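Local coordinates for protein adhesin (PDB 6GQ4) that probably serves gonococci as a surface adhesin, belongs to a family related to MliC lysozyme inhibitors, and is a target of bactericidal antibodies, at residues P50-L53 against D54-D57. Residues are numbered along the deposited sequence; the frame is centred on the assembly and turned at random.
Sequences PINL and DKSD
N52 forms an Asx motif with D54, K55 and S56: its side-chain OD1 accepts from the N-H groups of the first two and its backbone O from that of the third, in the surface loop that joins strands 45-50 and 61-63. The backbone part is an alpha-turn, in which S56 N donates to N52 O at 3.0 Å. With CG anti to the backbone N (chi1 -174°), the amide of N52 swings over the turn, and OD1 meets two successive N-H groups. K55 N reaches N52 OD1 at 3.0 Å from above the carbonyl plane, while D54 N makes a weak, strongly bent bond to the same OD1 at 2.9 Å. The other end of this buried amide is used too, since ND2 donates to G64 O just past strand 61-63. K55 lies obliquely across N52, its bent chain bringing CE to 3.9 Å from N52 ND2 before NZ goes on to a salt bridge with E66. S56 OG, set beside its own backbone N (chi1 -61°), donates to N52 O at 2.7 Å. This carbonyl oxygen is thus gripped by OG and N of one residue, which arrive from opposite faces of its plane. S56 OG also accepts from F62 N, linking the turn to strand 61-63. I51, whose side chain packs on T61 and Y63 of strand 61-63, brings CG1 to 4.0 Å from S56 OG.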
# COMPACT_ATOMS: atom_id res chain seq x y z
N PRO A 50 4.29 -8.22 1.32
CA PRO A 50 5.51 -7.75 2.02
C PRO A 50 6.24 -6.69 1.19
O PRO A 50 6.16 -6.70 -0.07
CB PRO A 50 6.39 -9.00 2.11
CG PRO A 50 5.38 -10.12 1.99
CD PRO A 50 4.35 -9.65 0.98
N ILE A 51 6.91 -5.76 1.84
CA ILE A 51 7.69 -4.78 1.11
C ILE A 51 8.70 -5.53 0.22
O ILE A 51 9.27 -6.55 0.58
CB ILE A 51 8.38 -3.76 2.03
CG1 ILE A 51 8.90 -2.56 1.22
CG2 ILE A 51 9.49 -4.38 2.91
CD1 ILE A 51 9.35 -1.39 2.07
N ASN A 52 8.80 -5.06 -1.03
CA ASN A 52 9.67 -5.69 -2.01
C ASN A 52 10.97 -4.88 -2.09
O ASN A 52 11.00 -3.77 -2.60
CB ASN A 52 8.96 -5.80 -3.37
CG ASN A 52 9.79 -6.59 -4.35
OD1 ASN A 52 10.98 -6.35 -4.43
ND2 ASN A 52 9.15 -7.48 -5.13
N LEU A 53 12.01 -5.39 -1.45
CA LEU A 53 13.25 -4.68 -1.38
C LEU A 53 14.11 -4.89 -2.64
O LEU A 53 15.17 -4.23 -2.75
CB LEU A 53 14.01 -5.16 -0.14
CG LEU A 53 13.32 -4.92 1.20
CD1 LEU A 53 14.14 -5.44 2.36
CD2 LEU A 53 12.97 -3.47 1.40
N ASP A 54 13.71 -5.76 -3.55
CA ASP A 54 14.33 -5.85 -4.90
C ASP A 54 13.92 -4.67 -5.80
O ASP A 54 14.75 -4.19 -6.60
CB ASP A 54 14.01 -7.19 -5.55
CG ASP A 54 14.49 -8.38 -4.72
OD1 ASP A 54 15.56 -8.25 -4.08
OD2 ASP A 54 13.86 -9.46 -4.82
N LYS A 55 12.71 -4.17 -5.63
CA LYS A 55 12.17 -3.13 -6.46
C LYS A 55 12.17 -1.74 -5.82
O LYS A 55 12.28 -0.76 -6.55
CB LYS A 55 10.74 -3.52 -6.84
CG LYS A 55 10.70 -4.69 -7.79
CD LYS A 55 9.54 -4.68 -8.74
CE LYS A 55 8.28 -4.94 -8.00
NZ LYS A 55 7.39 -5.88 -8.72
N SER A 56 11.95 -1.66 -4.50
CA SER A 56 11.83 -0.40 -3.80
C SER A 56 13.17 0.34 -3.82
O SER A 56 14.23 -0.33 -3.69
CB SER A 56 11.34 -0.63 -2.38
OG SER A 56 10.04 -1.24 -2.38
N ASP A 57 13.12 1.67 -3.98
CA ASP A 57 14.30 2.50 -3.89
C ASP A 57 13.95 3.74 -3.08
O ASP A 57 13.03 3.74 -2.24
CB ASP A 57 14.90 2.77 -5.26
CG ASP A 57 14.03 3.54 -6.23
OD1 ASP A 57 13.08 4.21 -5.82
OD2 ASP A 57 14.37 3.47 -7.42